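Local coordinates for nitrite transporter NirC (Salmonella enterica subsp. enterica serovar Typhimurium, PDB 4FC4), which carries nitrite in both directions across the bacterial cytoplasmic membrane as a pentameric channel of the formate/nitrite transporter family, at residues B[30-35]-B[112-117]; B[118-123]-B[205-210]. All blocks are in the same frame, centred on the assembly; numbering follows the deposited sequence.

Overall arrangement
Both contacts use helix 98-125, and their centres lie about 12 Å apart on the same side of the chain's centre. Contact 1 (30-35 with 112-117) joins it to helix 24-51 about 10 Å from that centre; contact 2 (118-123 with 205-210) joins its next residues to helix 198-209, about 16 Å out. The two touch where Val117 meets Ala206 and Phe210. Both are mostly buried, but the chemistry changes along the helix. In contact 1 glycines bring the backbones together, and an asparagine, a serine and a water supply polar links. In contact 2 the axes stand farther apart, and apolar side chains fill the interface.

Contact 1. Residues B[30-35]-B[112-117]; sequences SSAMAG and NLVGSV
Asn112 holds CG anti to its carbonyl carbon (chi1 -73°) and so swings its carboxamide back to helix 24-51, although the side chain sets out away from that helix; Ser116 OG takes the same position about its own chi1. The motif is a glycine-mediated crossing of two transmembrane helices within the aquaporin-like FNT fold, with local axes 6.1 Å apart at -50°. Gly35 and Gly115 turn bare backbone to the opposite helix, where a beta carbon would collide with Asn112 O or Ala32 O. The resulting approach brings the CA atoms of Ala32 and Gly115 to 3.8 Å. Two of the CA-H...O contacts run in opposite senses across the seam: Gly115 CA lies 3.1 Å from Ala32 O, and Gly35 CA lies 3.3 Å from Asn112 O.

Beside this seam, Asn112 ND2 donates to Ser31 O over 2.7 Å, in the carbonyl plane on a lone pair, and the acceptor lies nearly in the amide plane. The bond is bent at hydrogen, 143°. The same ND2 also reaches Glu78 O, while OD1 accepts from Phe80 N; three bonds thus hold the amide, one to helix 24-51 and two to residues 78 and 80. Ala34 CB packs against ND2, and Ala32 CB meets Val114 CG1 at the surface side.

Ser116 OG donates to Asn112 O from above the carbonyl plane, so that oxygen accepts from both OG and N of Ser116. One water closes the polar end, donating to Gly35 O and Ser116 OG, each at 2.9 Å.

Contact 2. Residues B[118-123]-B[205-210]; sequences FVALLY and FALSWF
Apolar packing between transmembrane helix 98-125 and helix 198-209, the second half of a broken membrane span, in the aquaporin-like FNT fold makes this contact, with local axes 8.7 Å apart and running in broadly the same direction at -35°. Aliphatic contacts centre on Ala120, whose CB points at helix 198-209. Its methyl meets the methyl of Ala206 tip to tip, CB to CB at 3.6 Å, and also touches Leu207 CD2. The backbones come nearest beside this alanine pair, with Ala120 CA 5.4 Å from Leu207 CA.

Aromatic contacts flank this alanine pair. Phe210, with CG anti to its carbonyl carbon (chi1 -58°), lays its ring against Ala120 and Leu121. Ala120 CB sits at the ring edge near its plane, closest to CE2. Leu121 covers one face: its CD2 makes a CH-pi contact 3.8 Å from the centroid of the Phe210 ring, displaced toward the CE2-CZ rim, and CG follows along the same rim. The phenyl ring is thus met by one residue at its edge and by the next over its face.

Beyond Ala120, Tyr123 turns CG anti to the backbone N (chi1 173°), which places its ring beside Leu207. The two side chains cross at about a right angle, and Leu207 CD2 is wedged between the Tyr123 ring and Ala120 CB. Ile43 of helix 24-51 packs on both Tyr123 and Leu207, making this corner a junction of three helices. On another side of helix 98-125, Phe118 meets Phe240 of a neighbouring subunit edge-to-face.

Tyr123 OH is hydrogen-bonded to Leu130 N, which holds the far end of the ring; at the near end, CD2 of Tyr123 touches Leu207 CD2 at 3.5 Å.

Contact 1. Residues B[30-35]-B[112-117]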
ATOM      1  N   SER B  30     -23.176 -14.642  15.609  1.00 45.39           N
ATOM      2  CA  SER B  30     -21.810 -14.258  15.489  1.00 45.44           C
ATOM      3  C   SER B  30     -20.980 -15.338  14.712  1.00 48.62           C
ATOM      4  O   SER B  30     -20.104 -14.980  13.906  1.00 44.49           O
ATOM      5  CB  SER B  30     -21.312 -13.917  16.904  1.00 44.24           C
ATOM      6  OG  SER B  30     -19.978 -13.522  16.866  1.00 52.82           O
ATOM      7  N   SER B  31     -21.282 -16.632  14.910  1.00 44.18           N
ATOM      8  CA  SER B  31     -20.793 -17.680  14.006  1.00 45.38           C
ATOM      9  C   SER B  31     -21.347 -17.574  12.552  1.00 47.02           C
ATOM     10  O   SER B  31     -20.610 -17.795  11.577  1.00 48.09           O
ATOM     11  CB  SER B  31     -21.188 -19.045  14.542  1.00 51.25           C
ATOM     12  OG  SER B  31     -20.554 -19.286  15.762  1.00 57.47           O
ATOM     13  N   ALA B  32     -22.652 -17.311  12.387  1.00 46.03           N
ATOM     14  CA  ALA B  32     -23.209 -17.140  11.021  1.00 44.16           C
ATOM     15  C   ALA B  32     -22.480 -15.976  10.340  1.00 43.48           C
ATOM     16  O   ALA B  32     -22.185 -16.039   9.141  1.00 43.99           O
ATOM     17  CB  ALA B  32     -24.731 -16.920  11.037  1.00 42.47           C
ATOM     18  N   MET B  33     -22.213 -14.915  11.102  1.00 40.40           N
ATOM     19  CA  MET B  33     -21.516 -13.776  10.562  1.00 44.18           C
ATOM     20  C   MET B  33     -20.168 -14.191   9.941  1.00 41.78           C
ATOM     21  O   MET B  33     -19.851 -13.805   8.827  1.00 43.60           O
ATOM     22  CB  MET B  33     -21.312 -12.688  11.623  1.00 45.61           C
ATOM     23  CG  MET B  33     -22.569 -11.950  12.101  1.00 45.87           C
ATOM     24  SD  MET B  33     -22.087 -10.599  13.226  1.00 45.60           S
ATOM     25  CE  MET B  33     -23.506  -9.497  13.211  1.00 44.30           C
ATOM     26  N   ALA B  34     -19.378 -14.992  10.649  1.00 40.15           N
ATOM     27  CA  ALA B  34     -18.083 -15.353  10.117  1.00 40.06           C
ATOM     28  C   ALA B  34     -18.179 -16.116   8.786  1.00 40.24           C
ATOM     29  O   ALA B  34     -17.391 -15.855   7.889  1.00 37.94           O
ATOM     30  CB  ALA B  34     -17.248 -16.119  11.124  1.00 39.72           C
ATOM     31  N   GLY B  35     -19.135 -17.047   8.662  1.00 42.67           N
ATOM     32  CA  GLY B  35     -19.297 -17.794   7.426  1.00 40.45           C
ATOM     33  C   GLY B  35     -19.738 -16.871   6.311  1.00 38.32           C
ATOM     34  O   GLY B  35     -19.232 -16.938   5.223  1.00 41.89           O
ATOM     35  N   ASN B 112     -20.933 -21.274  11.206  1.00 47.45           N
ATOM     36  CA  ASN B 112     -20.195 -20.873  10.022  1.00 45.94           C
ATOM     37  C   ASN B 112     -20.851 -21.390   8.737  1.00 48.70           C
ATOM     38  O   ASN B 112     -20.919 -20.656   7.739  1.00 45.83           O
ATOM     39  CB  ASN B 112     -18.771 -21.382  10.113  1.00 41.64           C
ATOM     40  CG  ASN B 112     -17.946 -20.625  11.126  1.00 48.43           C
ATOM     41  OD1 ASN B 112     -16.820 -21.020  11.378  1.00 51.43           O
ATOM     42  ND2 ASN B 112     -18.489 -19.517  11.710  1.00 48.65           N
ATOM     43  N   LEU B 113     -21.369 -22.629   8.796  1.00 45.99           N
ATOM     44  CA  LEU B 113     -22.032 -23.274   7.646  1.00 48.98           C
ATOM     45  C   LEU B 113     -23.335 -22.539   7.286  1.00 49.77           C
ATOM     46  O   LEU B 113     -23.515 -22.152   6.125  1.00 50.63           O
ATOM     47  CB  LEU B 113     -22.236 -24.787   7.872  1.00 45.99           C
ATOM     48  CG  LEU B 113     -22.907 -25.629   6.760  1.00 49.92           C
ATOM     49  CD1 LEU B 113     -22.061 -25.730   5.469  1.00 44.91           C
ATOM     50  CD2 LEU B 113     -23.330 -27.022   7.274  1.00 41.17           C
ATOM     51  N   VAL B 114     -24.182 -22.281   8.288  1.00 48.21           N
ATOM     52  CA  VAL B 114     -25.384 -21.482   8.110  1.00 45.51           C
ATOM     53  C   VAL B 114     -25.067 -20.120   7.443  1.00 47.15           C
ATOM     54  O   VAL B 114     -25.748 -19.731   6.491  1.00 48.05           O
ATOM     55  CB  VAL B 114     -26.100 -21.289   9.455  1.00 46.20           C
ATOM     56  CG1 VAL B 114     -27.151 -20.182   9.367  1.00 42.98           C
ATOM     57  CG2 VAL B 114     -26.745 -22.630   9.934  1.00 44.17           C
ATOM     58  N   GLY B 115     -24.034 -19.411   7.896  1.00 41.08           N
ATOM     59  CA  GLY B 115     -23.760 -18.071   7.360  1.00 42.62           C
ATOM     60  C   GLY B 115     -23.256 -18.184   5.938  1.00 43.06           C
ATOM     61  O   GLY B 115     -23.538 -17.318   5.091  1.00 43.34           O
ATOM     62  N   SER B 116     -22.538 -19.285   5.682  1.00 41.72           N
ATOM     63  CA  SER B 116     -22.040 -19.601   4.364  1.00 40.12           C
ATOM     64  C   SER B 116     -23.158 -19.930   3.391  1.00 41.15           C
ATOM     65  O   SER B 116     -23.219 -19.346   2.340  1.00 41.41           O
ATOM     66  CB  SER B 116     -21.050 -20.753   4.432  1.00 41.35           C
ATOM     67  OG  SER B 116     -19.869 -20.411   5.113  1.00 42.31           O
ATOM     68  N   VAL B 117     -24.035 -20.878   3.735  1.00 46.14           N
ATOM     69  CA  VAL B 117     -25.133 -21.252   2.850  1.00 47.53           C
ATOM     70  C   VAL B 117     -25.961 -20.005   2.619  1.00 47.87           C
ATOM     71  O   VAL B 117     -26.472 -19.740   1.514  1.00 50.37           O
ATOM     72  CB  VAL B 117     -26.017 -22.341   3.485  1.00 52.00           C
ATOM     73  CG1 VAL B 117     -27.342 -22.488   2.743  1.00 51.00           C
ATOM     74  CG2 VAL B 117     -25.269 -23.666   3.550  1.00 51.93           C
TER
HETATM   75  O   HOH W   1     -17.772 -18.909   3.727  1.00 43.36           O

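Contact 2. Residues B[118-123]-B[205-210]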
ATOM      1  N   PHE B 118     -26.072 -19.197   3.672  1.00 48.34           N
ATOM      2  CA  PHE B 118     -26.939 -18.028   3.605  1.00 45.23           C
ATOM      3  C   PHE B 118     -26.411 -16.944   2.668  1.00 44.70           C
ATOM      4  O   PHE B 118     -27.196 -16.408   1.860  1.00 41.67           O
ATOM      5  CB  PHE B 118     -27.224 -17.474   4.985  1.00 47.47           C
ATOM      6  CG  PHE B 118     -27.941 -16.125   4.993  1.00 48.70           C
ATOM      7  CD1 PHE B 118     -29.332 -16.046   4.768  1.00 48.72           C
ATOM      8  CD2 PHE B 118     -27.236 -14.954   5.289  1.00 44.70           C
ATOM      9  CE1 PHE B 118     -29.978 -14.816   4.829  1.00 47.56           C
ATOM     10  CE2 PHE B 118     -27.891 -13.731   5.363  1.00 46.94           C
ATOM     11  CZ  PHE B 118     -29.258 -13.663   5.122  1.00 48.17           C
ATOM     12  N   VAL B 119     -25.118 -16.610   2.754  1.00 42.33           N
ATOM     13  CA  VAL B 119     -24.578 -15.577   1.830  1.00 40.90           C
ATOM     14  C   VAL B 119     -24.650 -16.137   0.371  1.00 41.35           C
ATOM     15  O   VAL B 119     -24.847 -15.376  -0.605  1.00 38.65           O
ATOM     16  CB  VAL B 119     -23.149 -15.131   2.232  1.00 42.39           C
ATOM     17  CG1 VAL B 119     -22.166 -16.282   1.979  1.00 39.74           C
ATOM     18  CG2 VAL B 119     -22.709 -13.848   1.475  1.00 39.17           C
ATOM     19  N   ALA B 120     -24.551 -17.464   0.216  1.00 41.32           N
ATOM     20  CA  ALA B 120     -24.639 -18.048  -1.136  1.00 41.49           C
ATOM     21  C   ALA B 120     -26.060 -17.909  -1.715  1.00 42.24           C
ATOM     22  O   ALA B 120     -26.258 -17.549  -2.911  1.00 42.79           O
ATOM     23  CB  ALA B 120     -24.145 -19.508  -1.158  1.00 39.65           C
ATOM     24  N   LEU B 121     -27.051 -18.145  -0.860  1.00 42.99           N
ATOM     25  CA  LEU B 121     -28.457 -17.963  -1.253  1.00 43.91           C
ATOM     26  C   LEU B 121     -28.747 -16.536  -1.771  1.00 43.00           C
ATOM     27  O   LEU B 121     -29.424 -16.370  -2.801  1.00 46.13           O
ATOM     28  CB  LEU B 121     -29.370 -18.264  -0.083  1.00 43.44           C
ATOM     29  CG  LEU B 121     -29.853 -19.678   0.184  1.00 52.95           C
ATOM     30  CD1 LEU B 121     -30.942 -19.587   1.275  1.00 52.13           C
ATOM     31  CD2 LEU B 121     -30.425 -20.328  -1.092  1.00 52.71           C
ATOM     32  N   LEU B 122     -28.304 -15.531  -1.019  1.00 38.98           N
ATOM     33  CA  LEU B 122     -28.565 -14.183  -1.358  1.00 43.30           C
ATOM     34  C   LEU B 122     -27.929 -13.880  -2.716  1.00 42.72           C
ATOM     35  O   LEU B 122     -28.538 -13.209  -3.541  1.00 43.41           O
ATOM     36  CB  LEU B 122     -27.996 -13.219  -0.295  1.00 45.25           C
ATOM     37  CG  LEU B 122     -28.508 -13.222   1.166  1.00 50.13           C
ATOM     38  CD1 LEU B 122     -27.641 -12.244   1.985  1.00 46.42           C
ATOM     39  CD2 LEU B 122     -29.992 -12.868   1.320  1.00 47.73           C
ATOM     40  N   TYR B 123     -26.708 -14.371  -2.944  1.00 40.84           N
ATOM     41  CA  TYR B 123     -25.987 -14.070  -4.192  1.00 38.31           C
ATOM     42  C   TYR B 123     -26.760 -14.680  -5.388  1.00 40.87           C
ATOM     43  O   TYR B 123     -26.867 -14.125  -6.506  1.00 41.03           O
ATOM     44  CB  TYR B 123     -24.541 -14.564  -4.053  1.00 38.72           C
ATOM     45  CG  TYR B 123     -23.759 -14.449  -5.324  1.00 38.19           C
ATOM     46  CD1 TYR B 123     -23.223 -13.235  -5.720  1.00 35.77           C
ATOM     47  CD2 TYR B 123     -23.566 -15.555  -6.114  1.00 37.35           C
ATOM     48  CE1 TYR B 123     -22.545 -13.116  -6.919  1.00 37.81           C
ATOM     49  CE2 TYR B 123     -22.877 -15.463  -7.282  1.00 39.62           C
ATOM     50  CZ  TYR B 123     -22.387 -14.219  -7.685  1.00 39.49           C
ATOM     51  OH  TYR B 123     -21.706 -14.135  -8.864  1.00 40.72           O
ATOM     52  N   PHE B 205     -18.943 -24.355  -2.054  1.00 44.84           N
ATOM     53  CA  PHE B 205     -19.764 -25.509  -2.303  1.00 47.57           C
ATOM     54  C   PHE B 205     -21.214 -25.151  -2.478  1.00 50.63           C
ATOM     55  O   PHE B 205     -21.906 -25.788  -3.279  1.00 52.58           O
ATOM     56  CB  PHE B 205     -19.561 -26.601  -1.264  1.00 49.27           C
ATOM     57  CG  PHE B 205     -18.191 -27.255  -1.328  1.00 49.37           C
ATOM     58  CD1 PHE B 205     -17.591 -27.526  -2.530  1.00 52.38           C
ATOM     59  CD2 PHE B 205     -17.494 -27.580  -0.170  1.00 50.91           C
ATOM     60  CE1 PHE B 205     -16.330 -28.111  -2.584  1.00 55.08           C
ATOM     61  CE2 PHE B 205     -16.236 -28.175  -0.218  1.00 49.88           C
ATOM     62  CZ  PHE B 205     -15.652 -28.437  -1.429  1.00 50.00           C
ATOM     63  N   ALA B 206     -21.666 -24.089  -1.793  1.00 51.12           N
ATOM     64  CA  ALA B 206     -23.090 -23.754  -1.792  1.00 48.98           C
ATOM     65  C   ALA B 206     -23.395 -23.023  -3.122  1.00 48.47           C
ATOM     66  O   ALA B 206     -24.405 -23.313  -3.821  1.00 49.71           O
ATOM     67  CB  ALA B 206     -23.468 -22.956  -0.537  1.00 43.29           C
ATOM     68  N   LEU B 207     -22.490 -22.135  -3.497  1.00 43.81           N
ATOM     69  CA  LEU B 207     -22.547 -21.436  -4.773  1.00 44.60           C
ATOM     70  C   LEU B 207     -22.599 -22.389  -5.976  1.00 48.12           C
ATOM     71  O   LEU B 207     -23.431 -22.236  -6.865  1.00 51.71           O
ATOM     72  CB  LEU B 207     -21.302 -20.558  -4.907  1.00 44.29           C
ATOM     73  CG  LEU B 207     -21.237 -19.291  -4.065  1.00 41.03           C
ATOM     74  CD1 LEU B 207     -19.889 -18.650  -4.313  1.00 44.75           C
ATOM     75  CD2 LEU B 207     -22.408 -18.337  -4.373  1.00 42.46           C
ATOM     76  N   SER B 208     -21.706 -23.373  -6.027  1.00 49.36           N
ATOM     77  CA  SER B 208     -21.808 -24.333  -7.093  1.00 51.22           C
ATOM     78  C   SER B 208     -23.119 -25.131  -6.984  1.00 54.54           C
ATOM     79  O   SER B 208     -23.792 -25.406  -8.008  1.00 60.22           O
ATOM     80  CB  SER B 208     -20.588 -25.249  -7.160  1.00 49.75           C
ATOM     81  OG  SER B 208     -20.757 -26.107  -8.273  1.00 51.53           O
ATOM     82  N   TRP B 209     -23.512 -25.474  -5.757  1.00 54.67           N
ATOM     83  CA  TRP B 209     -24.745 -26.263  -5.553  1.00 55.46           C
ATOM     84  C   TRP B 209     -25.963 -25.557  -6.081  1.00 57.95           C
ATOM     85  O   TRP B 209     -26.824 -26.188  -6.723  1.00 58.79           O
ATOM     86  CB  TRP B 209     -24.942 -26.645  -4.081  1.00 54.11           C
ATOM     87  CG  TRP B 209     -26.069 -27.631  -3.887  1.00 55.97           C
ATOM     88  CD1 TRP B 209     -27.295 -27.408  -3.265  1.00 56.10           C
ATOM     89  CD2 TRP B 209     -26.123 -29.040  -4.340  1.00 58.75           C
ATOM     90  NE1 TRP B 209     -28.083 -28.540  -3.291  1.00 59.66           N
ATOM     91  CE2 TRP B 209     -27.450 -29.558  -3.916  1.00 61.64           C
ATOM     92  CE3 TRP B 209     -25.244 -29.895  -5.020  1.00 59.85           C
ATOM     93  CZ2 TRP B 209     -27.851 -30.873  -4.170  1.00 60.98           C
ATOM     94  CZ3 TRP B 209     -25.661 -31.222  -5.265  1.00 61.43           C
ATOM     95  CH2 TRP B 209     -26.937 -31.692  -4.847  1.00 60.89           C
ATOM     96  N   PHE B 210     -26.051 -24.238  -5.830  1.00 55.47           N
ATOM     97  CA  PHE B 210     -27.221 -23.472  -6.265  1.00 53.86           C
ATOM     98  C   PHE B 210     -27.116 -23.091  -7.744  1.00 55.33           C
ATOM     99  O   PHE B 210     -27.989 -22.450  -8.275  1.00 56.54           O
ATOM    100  CB  PHE B 210     -27.437 -22.196  -5.423  1.00 52.63           C
ATOM    101  CG  PHE B 210     -27.611 -22.438  -3.935  1.00 53.43           C
ATOM    102  CD1 PHE B 210     -28.404 -23.501  -3.454  1.00 53.88           C
ATOM    103  CD2 PHE B 210     -26.998 -21.569  -3.006  1.00 49.24           C
ATOM    104  CE1 PHE B 210     -28.531 -23.722  -2.087  1.00 57.43           C
ATOM    105  CE2 PHE B 210     -27.142 -21.765  -1.643  1.00 50.13           C
ATOM    106  CZ  PHE B 210     -27.913 -22.842  -1.173  1.00 55.08           C
TER